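Local coordinates for protein cadherin-23 (Mus musculus, PDB 5UZ8) that probably mediates calcium-dependent adhesion in hearing mechanotransduction, as a cadherin whose elongated chain of extracellular repeats carries calcium ions between successive domains, at residues D215-F223 / M245-N255; L285-V296 / G307-D317. All coordinates share one frame; numbering follows the deposited sequence. Where two conformers were deposited one is given.

Contact 1 lies near the junction between the second and third cadherin repeats of the fragment, whereas contact 2 belongs to the body of the third repeat; their centres are about 25 Å apart. Along the chain they come in series, contact 1 closing before contact 2 opens. In contact 1 the linker that follows strand 204-214 meets the loop after strand 241-244 around calcium; contact 2 pairs strands 290-298 and 306-316 within the four-stranded sheet. They meet directly where F223 CG of contact 1 packs on T309 CG2 of contact 2, 3.4 Å away. The calcium-filled junction is thus seated on one end of the sheet, consistent with a stiff, elongated adhesion molecule.

Contact 1 (D215-F223 / M245-N255); sequences DVNDCRPQF and MLATDQDEGSN. With CA (calcium ion), chain E; CA (calcium ion), chain F; CA (calcium ion), chain G; GSH (glutathione), chain L.
D251 meets linker residues N217 and C219 over a calcium ion (chain E), which D251 OD2 binds at 2.4 Å, while its other oxygen, OD1, binds a second calcium (chain F) at 2.3 Å. One carboxylate thus bridges two metals. D251 OD2 also accepts from C219 N on its syn side, at 2.9 Å. D249, chelating the first ion with both oxygens, takes D251 N on OD1 in an Asx turn that positions the bridging residue. The pair D249 and D251 is the DXD element of cadherins, and D215-C219 is the linker, in the form DVNDC. At the start of the linker, D215 has CG trans to N (chi1 -163°), bringing its carboxylate to segment 245-255: OD1 binds the second calcium, while E252 N and N255 ND2, each 3.0 Å from D215 OD2, reach that oxygen from opposite faces of the carboxylate. D299 completes the first site, E127 and E180 the second; a third calcium (chain G) joins D218 OD2 to glutathione OE1.

Against this dense cluster, the flank at Q222, T248 and Q250 is exposed. There the backbones form a single antiparallel bridge, Q222 N to T248 O being 2.8 Å, and one water links Q222 OE1, T248 OG1 and Q250 NE2. Beyond it A247 CB sits over the F223 ring, 3.9 Å from the centroid and 11° off the normal, a CH-pi contact. F223 further rests on V295 and A297 of strand 290-298 and T309 of strand 306-316, with P221 and A247 against A297.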
loop_
_atom_site.group_PDB
_atom_site.type_symbol
_atom_site.label_atom_id
_atom_site.label_comp_id
_atom_site.label_asym_id
_atom_site.label_seq_id
_atom_site.Cartn_x
_atom_site.Cartn_y
_atom_site.Cartn_z
ATOM N N ASP A 215 -21.494 0.484 7.530
ATOM C CA ASP A 215 -22.822 1.035 7.272
ATOM C C ASP A 215 -23.180 2.150 8.247
ATOM O O ASP A 215 -22.879 2.063 9.445
ATOM C CB ASP A 215 -23.856 -0.066 7.387
ATOM C CG ASP A 215 -25.173 0.285 6.752
ATOM O OD1 ASP A 215 -25.199 0.905 5.651
ATOM O OD2 ASP A 215 -26.203 -0.098 7.370
ATOM N N VAL A 216 -23.830 3.165 7.714
ATOM C CA VAL A 216 -24.595 4.156 8.463
ATOM C C VAL A 216 -26.033 3.971 8.004
ATOM O O VAL A 216 -26.288 3.589 6.840
ATOM C CB VAL A 216 -24.102 5.576 8.095
ATOM C CG1 VAL A 216 -24.981 6.683 8.644
ATOM C CG2 VAL A 216 -22.677 5.709 8.584
ATOM N N ASN A 217 -26.974 4.177 8.911
ATOM C CA ASN A 217 -28.369 4.061 8.516
ATOM C C ASN A 217 -28.757 5.318 7.734
ATOM O O ASN A 217 -29.262 6.271 8.321
ATOM C CB ASN A 217 -29.292 3.911 9.730
ATOM C CG ASN A 217 -30.702 3.563 9.317
ATOM O OD1 ASN A 217 -30.897 2.828 8.343
ATOM N ND2 ASN A 217 -31.685 4.118 9.999
ATOM N N ASP A 218 -28.492 5.358 6.427
ATOM C CA ASP A 218 -28.801 6.552 5.636
ATOM C C ASP A 218 -29.858 6.306 4.566
ATOM O O ASP A 218 -30.088 7.172 3.759
ATOM C CB ASP A 218 -27.552 7.189 5.035
ATOM C CG ASP A 218 -26.685 6.212 4.175
ATOM O OD1 ASP A 218 -26.841 4.969 4.187
ATOM O OD2 ASP A 218 -25.771 6.748 3.484
ATOM N N CYS A 219 -30.503 5.150 4.592
ATOM C CA CYS A 219 -31.555 4.833 3.625
ATOM C C CYS A 219 -32.877 4.545 4.356
ATOM O O CYS A 219 -32.948 3.698 5.241
ATOM C CB CYS A 219 -31.139 3.681 2.746
ATOM S SG CYS A 219 -29.575 4.077 1.924
ATOM N N ARG A 220 -33.918 5.284 3.978
ATOM C CA ARG A 220 -35.218 5.083 4.560
ATOM C C ARG A 220 -35.921 3.940 3.833
ATOM O O ARG A 220 -35.678 3.694 2.658
ATOM C CB ARG A 220 -36.063 6.374 4.543
ATOM C CG ARG A 220 -36.660 6.684 3.190
ATOM C CD ARG A 220 -37.305 8.035 3.139
ATOM N NE ARG A 220 -38.462 8.136 4.014
ATOM C CZ ARG A 220 -39.260 9.195 4.056
ATOM N NH1 ARG A 220 -39.076 10.213 3.221
ATOM N NH2 ARG A 220 -40.277 9.236 4.919
ATOM N N PRO A 221 -36.782 3.218 4.544
ATOM C CA PRO A 221 -37.635 2.200 3.928
ATOM C C PRO A 221 -38.513 2.770 2.815
ATOM O O PRO A 221 -38.953 3.922 2.922
ATOM C CB PRO A 221 -38.496 1.736 5.084
ATOM C CG PRO A 221 -37.682 2.026 6.298
ATOM C CD PRO A 221 -36.980 3.306 6.003
ATOM N N GLN A 222 -38.713 2.004 1.751
ATOM C CA GLN A 222 -39.522 2.440 0.600
ATOM C C GLN A 222 -40.488 1.379 0.248
ATOM O O GLN A 222 -40.105 0.199 0.175
ATOM C CB GLN A 222 -38.729 2.514 -0.740
ATOM C CG GLN A 222 -37.609 3.431 -0.848
ATOM C CD GLN A 222 -36.999 3.318 -2.249
ATOM O OE1 GLN A 222 -36.084 2.502 -2.495
ATOM N NE2 GLN A 222 -37.548 4.084 -3.178
ATOM N N PHE A 223 -41.699 1.806 -0.092
ATOM C CA PHE A 223 -42.615 0.969 -0.873
ATOM C C PHE A 223 -42.503 1.259 -2.389
ATOM O O PHE A 223 -42.064 2.335 -2.826
ATOM C CB PHE A 223 -44.036 1.198 -0.383
ATOM C CG PHE A 223 -44.269 0.751 1.034
ATOM C CD1 PHE A 223 -44.685 -0.546 1.312
ATOM C CD2 PHE A 223 -44.077 1.617 2.092
ATOM C CE1 PHE A 223 -44.927 -0.959 2.615
ATOM C CE2 PHE A 223 -44.317 1.218 3.411
ATOM C CZ PHE A 223 -44.731 -0.077 3.670
ATOM N N MET A 245 -47.957 -6.496 2.617
ATOM C CA MET A 245 -47.243 -5.271 2.300
ATOM C C MET A 245 -45.755 -5.574 2.399
ATOM O O MET A 245 -45.323 -6.340 3.280
ATOM C CB MET A 245 -47.620 -4.162 3.274
ATOM C CG MET A 245 -49.098 -3.782 3.257
ATOM S SD MET A 245 -49.745 -3.344 1.638
ATOM C CE MET A 245 -48.795 -1.876 1.258
ATOM N N LEU A 246 -44.978 -4.976 1.502
ATOM C CA LEU A 246 -43.535 -5.230 1.452
ATOM C C LEU A 246 -42.785 -3.942 1.130
ATOM O O LEU A 246 -42.991 -3.316 0.096
ATOM C CB LEU A 246 -43.214 -6.327 0.420
ATOM C CG LEU A 246 -41.727 -6.665 0.240
ATOM C CD1 LEU A 246 -41.161 -7.382 1.474
ATOM C CD2 LEU A 246 -41.491 -7.498 -1.004
ATOM N N ALA A 247 -41.932 -3.525 2.052
ATOM C CA ALA A 247 -41.022 -2.414 1.828
ATOM C C ALA A 247 -39.591 -2.941 1.694
ATOM O O ALA A 247 -39.311 -4.085 2.082
ATOM C CB ALA A 247 -41.118 -1.429 2.968
ATOM N N THR A 248 -38.726 -2.112 1.110
ATOM C CA THR A 248 -37.300 -2.399 0.974
ATOM C C THR A 248 -36.478 -1.325 1.668
ATOM O O THR A 248 -36.927 -0.188 1.845
ATOM C CB THR A 248 -36.848 -2.477 -0.496
ATOM O OG1 THR A 248 -37.131 -1.238 -1.163
ATOM C CG2 THR A 248 -37.556 -3.622 -1.211
ATOM N N ASP A 249 -35.255 -1.677 2.020
ATOM C CA ASP A 249 -34.345 -0.770 2.698
ATOM C C ASP A 249 -32.938 -1.203 2.348
ATOM O O ASP A 249 -32.589 -2.365 2.512
ATOM C CB ASP A 249 -34.609 -0.818 4.212
ATOM C CG ASP A 249 -33.771 0.167 5.010
ATOM O OD1 ASP A 249 -32.529 0.231 4.832
ATOM O OD2 ASP A 249 -34.346 0.853 5.889
ATOM N N GLN A 250 -32.159 -0.277 1.790
ATOM C CA GLN A 250 -30.869 -0.596 1.181
ATOM C C GLN A 250 -29.705 -0.769 2.171
ATOM O O GLN A 250 -28.639 -1.206 1.785
ATOM C CB GLN A 250 -30.515 0.483 0.165
ATOM C CG GLN A 250 -31.522 0.596 -0.997
ATOM C CD GLN A 250 -31.758 -0.715 -1.677
ATOM O OE1 GLN A 250 -30.819 -1.282 -2.249
ATOM N NE2 GLN A 250 -33.020 -1.181 -1.699
ATOM N N ASP A 251 -29.917 -0.401 3.422
ATOM C CA ASP A 251 -28.892 -0.519 4.471
ATOM C C ASP A 251 -28.608 -1.976 4.867
ATOM O O ASP A 251 -29.105 -2.920 4.261
ATOM C CB ASP A 251 -29.292 0.333 5.683
ATOM C CG ASP A 251 -29.320 1.811 5.366
ATOM O OD1 ASP A 251 -28.334 2.306 4.761
ATOM O OD2 ASP A 251 -30.328 2.484 5.718
ATOM N N GLU A 252 -27.729 -2.139 5.840
ATOM C CA GLU A 252 -27.250 -3.431 6.279
ATOM C C GLU A 252 -27.770 -3.776 7.682
ATOM O O GLU A 252 -27.860 -2.920 8.560
ATOM C CB GLU A 252 -25.709 -3.385 6.302
ATOM C CG GLU A 252 -25.038 -4.718 6.583
ATOM C CD GLU A 252 -23.519 -4.677 6.444
ATOM O OE1 GLU A 252 -22.893 -3.606 6.334
ATOM O OE2 GLU A 252 -22.921 -5.759 6.460
ATOM N N GLY A 253 -28.015 -5.058 7.907
ATOM C CA GLY A 253 -28.295 -5.556 9.268
ATOM C C GLY A 253 -29.534 -4.895 9.873
ATOM O O GLY A 253 -30.540 -4.699 9.175
ATOM N N SER A 254 -29.443 -4.523 11.148
ATOM C CA SER A 254 -30.568 -3.885 11.829
ATOM C C SER A 254 -31.023 -2.597 11.119
ATOM O O SER A 254 -32.203 -2.259 11.170
ATOM C CB SER A 254 -30.248 -3.623 13.311
ATOM O OG SER A 254 -29.109 -2.788 13.446
ATOM N N ASN A 255 -30.111 -1.921 10.402
ATOM C CA ASN A 255 -30.447 -0.696 9.662
ATOM C C ASN A 255 -31.436 -0.902 8.500
ATOM O O ASN A 255 -32.000 0.070 7.989
ATOM C CB ASN A 255 -29.182 0.043 9.187
ATOM C CG ASN A 255 -28.367 0.609 10.340
ATOM O OD1 ASN A 255 -28.905 0.845 11.432
ATOM N ND2 ASN A 255 -27.047 0.794 10.121
HETATM CA CA CA E . -32.401 2.011 6.760
HETATM CA CA CA F . -26.100 2.768 4.605
HETATM CA CA CA G . -25.127 5.258 1.714
HETATM N N1 GSH L . -26.361 10.698 -2.409
HETATM C CA1 GSH L . -26.263 10.364 -0.996
HETATM C C1 GSH L . -24.808 10.177 -0.637
HETATM O O11 GSH L . -23.966 10.257 -1.562
HETATM O O12 GSH L . -24.522 9.920 0.558
HETATM C CB1 GSH L . -27.058 9.086 -0.663
HETATM C CG1 GSH L . -26.499 7.853 -1.372
HETATM C CD1 GSH L . -27.095 6.585 -0.804
HETATM O OE1 GSH L . -26.793 6.180 0.315
HETATM N N2 GSH L . -27.918 5.928 -1.614
HETATM C CA2 GSH L . -28.425 4.604 -1.319
HETATM C C2 GSH L . -28.097 3.635 -2.418
HETATM O O2 GSH L . -28.834 2.682 -2.604
HETATM C CB2 GSH L . -29.933 4.687 -1.080
HETATM S SG2 GSH L . -30.228 5.703 0.378
HETATM N N3 GSH L . -26.956 3.845 -3.088
HETATM C CA3 GSH L . -26.460 2.953 -4.119
HETATM C C3 GSH L . -26.383 3.618 -5.478
HETATM O O31 GSH L . -26.060 2.887 -6.443
HETATM O O32 GSH L . -26.598 4.852 -5.593
HETATM O O HOH W 1 -21.155 -2.446 7.970
HETATM O O HOH W 2 -25.242 1.733 11.889
HETATM O O HOH W 3 -35.090 0.614 -0.782
HETATM O O HOH W 4 -39.567 -0.736 -2.706
HETATM O O HOH W 5 -23.820 7.257 1.158
#

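Contact 2 (L285-V296 / G307-D317); sequences LQSYERFNLTVV and GTTMLLVEVID
F291 O receives V313 N at 2.8 Å in a nearly straight bond (167° at the hydrogen), and the CA-H of L312 approaches the same oxygen, with L312 CA 3.3 Å from F291 O. F291 N returns a bond to V313 O, and the reciprocal pattern repeats at L293 with L311 and at V295 with T309. On the side of these residues the apolar chains interlock: L293 CD1 lies 4.1 Å from V313 CG2 and reaches L311 CD2 as well, while V295 CG2 rests 4.0 Å from L311 CB. F270 packs on part of this layer, touching L293 and V313 and meeting the F291 ring edge-to-face.

The strands 290-296 and 307-316, antiparallel at 157°, form the F-G hairpin of the cadherin Greek-key sandwich, flanked in their sheet by strands 259-263 and 227-233. On the other face, T294 CG2 touches T308 CG2 at 3.9 Å, and V296 CG2 leans on the same T308 methyl. An alanine in place of T294 lacks both OG1 and CG2, and the loss of CG2 is likely to open a gap beside T308, whose methyl would keep V296 CG2 as its methyl neighbour across the strands. Further along, with CG trans to its backbone N (chi1 166°) and the bend at chi2, L312 brings CD1 over one face of the R290 guanidinium, toward its rim and 3.8 Å from R290 NH2.

Before the strand proper, a type I turn from Q286 to E289 is closed by E289 N bonding to Q286 O and braced by Q286 N bonding to E289 OE1, while E289 OE2 pairs with R283. V315 fits against this turn, its CG2 3.6 Å from L285 CB and its CG1 beside Q286 O. Here the backbones part enough for a water to accept from V315 N at 2.9 Å.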
loop_
_atom_site.group_PDB
_atom_site.type_symbol
_atom_site.label_atom_id
_atom_site.label_comp_id
_atom_site.label_asym_id
_atom_site.label_seq_id
_atom_site.Cartn_x
_atom_site.Cartn_y
_atom_site.Cartn_z
ATOM N N LEU A 285 -66.603 -6.486 7.920
ATOM C CA LEU A 285 -66.859 -5.196 7.335
ATOM C C LEU A 285 -68.194 -5.251 6.621
ATOM O O LEU A 285 -68.573 -6.316 6.088
ATOM C CB LEU A 285 -65.767 -4.861 6.321
ATOM C CG LEU A 285 -64.315 -5.063 6.807
ATOM C CD1 LEU A 285 -63.329 -4.752 5.689
ATOM C CD2 LEU A 285 -64.050 -4.193 8.005
ATOM N N GLN A 286 -68.894 -4.116 6.617
ATOM C CA GLN A 286 -70.128 -3.972 5.872
ATOM C C GLN A 286 -69.862 -3.232 4.550
ATOM O O GLN A 286 -68.869 -2.506 4.394
ATOM C CB GLN A 286 -71.200 -3.274 6.713
ATOM C CG GLN A 286 -71.710 -4.166 7.855
ATOM C CD GLN A 286 -72.899 -3.589 8.604
ATOM O OE1 GLN A 286 -73.495 -2.589 8.197
ATOM N NE2 GLN A 286 -73.291 -4.272 9.693
ATOM N N SER A 287 -70.759 -3.445 3.592
ATOM C CA SER A 287 -70.469 -3.110 2.199
ATOM C C SER A 287 -70.265 -1.632 1.939
ATOM O O SER A 287 -69.685 -1.292 0.946
ATOM C CB SER A 287 -71.592 -3.605 1.257
ATOM O OG SER A 287 -72.848 -3.031 1.592
ATOM N N TYR A 288 -70.836 -0.763 2.775
ATOM C CA TYR A 288 -70.650 0.674 2.637
ATOM C C TYR A 288 -69.231 1.153 3.015
ATOM O O TYR A 288 -68.862 2.282 2.694
ATOM C CB TYR A 288 -71.701 1.443 3.467
ATOM C CG TYR A 288 -71.404 1.428 4.952
ATOM C CD1 TYR A 288 -71.801 0.360 5.742
ATOM C CD2 TYR A 288 -70.687 2.478 5.564
ATOM C CE1 TYR A 288 -71.525 0.321 7.113
ATOM C CE2 TYR A 288 -70.388 2.433 6.921
ATOM C CZ TYR A 288 -70.808 1.340 7.685
ATOM O OH TYR A 288 -70.496 1.240 9.026
ATOM N N GLU A 289 -68.472 0.331 3.736
ATOM C CA GLU A 289 -67.205 0.789 4.355
ATOM C C GLU A 289 -66.077 0.947 3.332
ATOM O O GLU A 289 -65.949 0.134 2.417
ATOM C CB GLU A 289 -66.789 -0.143 5.496
ATOM C CG GLU A 289 -67.889 -0.261 6.560
ATOM C CD GLU A 289 -67.384 -0.786 7.892
ATOM O OE1 GLU A 289 -67.737 -1.923 8.267
ATOM O OE2 GLU A 289 -66.565 -0.065 8.513
ATOM N N ARG A 290 -65.283 2.001 3.499
ATOM C CA ARG A 290 -64.120 2.279 2.645
ATOM C C ARG A 290 -63.026 2.875 3.523
ATOM O O ARG A 290 -63.292 3.750 4.345
ATOM C CB ARG A 290 -64.425 3.293 1.565
ATOM C CG ARG A 290 -65.570 2.913 0.627
ATOM C CD ARG A 290 -65.427 3.567 -0.770
ATOM N NE ARG A 290 -64.367 4.588 -0.824
ATOM C CZ ARG A 290 -63.375 4.660 -1.727
ATOM N NH1 ARG A 290 -63.283 3.803 -2.761
ATOM N NH2 ARG A 290 -62.474 5.641 -1.623
ATOM N N PHE A 291 -61.810 2.403 3.337
ATOM C CA PHE A 291 -60.712 2.795 4.189
ATOM C C PHE A 291 -59.564 3.246 3.293
ATOM O O PHE A 291 -59.339 2.623 2.243
ATOM C CB PHE A 291 -60.254 1.612 5.009
ATOM C CG PHE A 291 -61.329 1.002 5.849
ATOM C CD1 PHE A 291 -62.146 0.000 5.335
ATOM C CD2 PHE A 291 -61.558 1.454 7.136
ATOM C CE1 PHE A 291 -63.147 -0.560 6.097
ATOM C CE2 PHE A 291 -62.544 0.869 7.914
ATOM C CZ PHE A 291 -63.351 -0.120 7.385
ATOM N N ASN A 292 -58.895 4.336 3.681
ATOM C CA ASN A 292 -57.571 4.632 3.104
ATOM C C ASN A 292 -56.588 4.647 4.263
ATOM O O ASN A 292 -56.483 5.587 5.023
ATOM C CB ASN A 292 -57.511 5.897 2.242
ATOM C CG ASN A 292 -56.400 5.828 1.172
ATOM O OD1 ASN A 292 -55.738 4.814 1.010
ATOM N ND2 ASN A 292 -56.213 6.910 0.449
ATOM N N LEU A 293 -55.918 3.513 4.400
ATOM C CA LEU A 293 -55.006 3.241 5.510
ATOM C C LEU A 293 -53.630 3.750 5.151
ATOM O O LEU A 293 -53.285 3.857 3.944
ATOM C CB LEU A 293 -54.906 1.750 5.767
ATOM C CG LEU A 293 -56.232 1.025 6.008
ATOM C CD1 LEU A 293 -56.055 -0.492 6.146
ATOM C CD2 LEU A 293 -56.884 1.608 7.228
ATOM N N THR A 294 -52.866 4.103 6.174
ATOM C CA THR A 294 -51.471 4.439 5.984
ATOM C C THR A 294 -50.642 3.303 6.537
ATOM O O THR A 294 -50.801 2.943 7.715
ATOM C CB THR A 294 -51.118 5.738 6.714
ATOM O OG1 THR A 294 -51.850 6.801 6.118
ATOM C CG2 THR A 294 -49.653 6.032 6.540
ATOM N N VAL A 295 -49.817 2.700 5.686
ATOM C CA VAL A 295 -48.964 1.567 6.083
ATOM C C VAL A 295 -47.573 2.149 6.268
ATOM O O VAL A 295 -47.084 2.876 5.395
ATOM C CB VAL A 295 -48.941 0.474 5.010
ATOM C CG1 VAL A 295 -48.112 -0.726 5.444
ATOM C CG2 VAL A 295 -50.358 0.015 4.692
ATOM N N VAL A 296 -46.947 1.845 7.394
ATOM C CA VAL A 296 -45.643 2.396 7.735
ATOM C C VAL A 296 -44.665 1.238 7.857
ATOM O O VAL A 296 -44.999 0.233 8.473
ATOM C CB VAL A 296 -45.696 3.103 9.093
ATOM C CG1 VAL A 296 -44.376 3.792 9.431
ATOM C CG2 VAL A 296 -46.854 4.072 9.156
ATOM N N GLY A 307 -40.836 4.859 6.135
ATOM C CA GLY A 307 -41.413 5.129 4.849
ATOM C C GLY A 307 -42.870 4.675 4.922
ATOM O O GLY A 307 -43.211 3.804 5.724
ATOM N N THR A 308 -43.719 5.269 4.099
ATOM C CA THR A 308 -45.131 4.926 4.091
ATOM C C THR A 308 -45.659 4.687 2.674
ATOM O O THR A 308 -45.029 5.029 1.671
ATOM C CB THR A 308 -46.041 6.007 4.728
ATOM O OG1 THR A 308 -45.906 7.243 4.025
ATOM C CG2 THR A 308 -45.730 6.214 6.204
ATOM N N THR A 309 -46.819 4.070 2.639
ATOM C CA THR A 309 -47.651 4.037 1.456
ATOM C C THR A 309 -49.098 4.006 1.917
ATOM O O THR A 309 -49.370 3.822 3.112
ATOM C CB THR A 309 -47.304 2.834 0.572
ATOM O OG1 THR A 309 -48.052 2.915 -0.644
ATOM C CG2 THR A 309 -47.605 1.534 1.264
ATOM N N MET A 310 -50.008 4.256 0.975
ATOM C CA MET A 310 -51.428 4.237 1.276
ATOM C C MET A 310 -52.045 2.947 0.748
ATOM O O MET A 310 -51.602 2.398 -0.271
ATOM C CB MET A 310 -52.123 5.480 0.696
ATOM C CG MET A 310 -51.636 6.800 1.296
ATOM S SD MET A 310 -51.619 6.803 3.103
ATOM C CE MET A 310 -50.763 8.327 3.516
ATOM N N LEU A 311 -53.062 2.459 1.463
ATOM C CA LEU A 311 -53.732 1.209 1.108
ATOM C C LEU A 311 -55.239 1.485 1.118
ATOM O O LEU A 311 -55.805 1.763 2.179
ATOM C CB LEU A 311 -53.382 0.091 2.085
ATOM C CG LEU A 311 -54.161 -1.233 1.948
ATOM C CD1 LEU A 311 -53.958 -1.865 0.585
ATOM C CD2 LEU A 311 -53.816 -2.222 3.060
ATOM N N LEU A 312 -55.845 1.480 -0.062
ATOM C CA LEU A 312 -57.290 1.659 -0.182
ATOM C C LEU A 312 -57.926 0.284 -0.006
ATOM O O LEU A 312 -57.510 -0.671 -0.654
ATOM C CB LEU A 312 -57.652 2.233 -1.538
ATOM C CG LEU A 312 -59.122 2.164 -1.939
ATOM C CD1 LEU A 312 -60.071 2.768 -0.885
ATOM C CD2 LEU A 312 -59.282 2.827 -3.303
ATOM N N VAL A 313 -58.907 0.178 0.891
ATOM C CA VAL A 313 -59.657 -1.075 1.042
ATOM C C VAL A 313 -61.131 -0.810 0.813
ATOM O O VAL A 313 -61.725 0.003 1.519
ATOM C CB VAL A 313 -59.490 -1.664 2.436
ATOM C CG1 VAL A 313 -60.211 -3.009 2.517
ATOM C CG2 VAL A 313 -58.021 -1.809 2.783
ATOM N N GLU A 314 -61.700 -1.451 -0.200
ATOM C CA GLU A 314 -63.141 -1.367 -0.460
ATOM C C GLU A 314 -63.784 -2.687 -0.070
ATOM O O GLU A 314 -63.127 -3.729 -0.044
ATOM C CB GLU A 314 -63.444 -0.999 -1.924
ATOM C CG GLU A 314 -63.137 -2.072 -2.965
ATOM C CD GLU A 314 -63.831 -1.821 -4.299
ATOM O OE1 GLU A 314 -63.794 -2.727 -5.172
ATOM O OE2 GLU A 314 -64.413 -0.720 -4.469
ATOM N N VAL A 315 -65.064 -2.642 0.263
ATOM C CA VAL A 315 -65.744 -3.841 0.708
ATOM C C VAL A 315 -66.725 -4.202 -0.393
ATOM O O VAL A 315 -67.504 -3.350 -0.818
ATOM C CB VAL A 315 -66.475 -3.640 2.051
ATOM C CG1 VAL A 315 -67.145 -4.934 2.486
ATOM C CG2 VAL A 315 -65.507 -3.149 3.129
ATOM N N ILE A 316 -66.680 -5.440 -0.852
ATOM C CA ILE A 316 -67.533 -5.834 -1.983
ATOM C C ILE A 316 -68.636 -6.792 -1.533
ATOM O O ILE A 316 -68.459 -7.599 -0.606
ATOM C CB ILE A 316 -66.729 -6.416 -3.166
ATOM C CG1 ILE A 316 -65.844 -7.579 -2.717
ATOM C CG2 ILE A 316 -65.891 -5.314 -3.816
ATOM C CD1 ILE A 316 -64.900 -8.095 -3.783
ATOM N N ASP A 317 -69.773 -6.678 -2.224
ATOM C CA ASP A 317 -70.942 -7.497 -1.971
ATOM C C ASP A 317 -70.584 -8.908 -2.456
ATOM O O ASP A 317 -69.831 -9.067 -3.414
ATOM C CB ASP A 317 -72.189 -6.928 -2.704
ATOM C CG ASP A 317 -72.538 -5.444 -2.291
ATOM O OD1 ASP A 317 -71.830 -4.508 -2.713
ATOM O OD2 ASP A 317 -73.554 -5.207 -1.598
HETATM O O HOH W 6 -68.565 -1.165 -1.276
HETATM O O HOH W 7 -70.765 -1.913 -1.830
HETATM O O HOH W 8 -66.660 -0.246 -0.060
#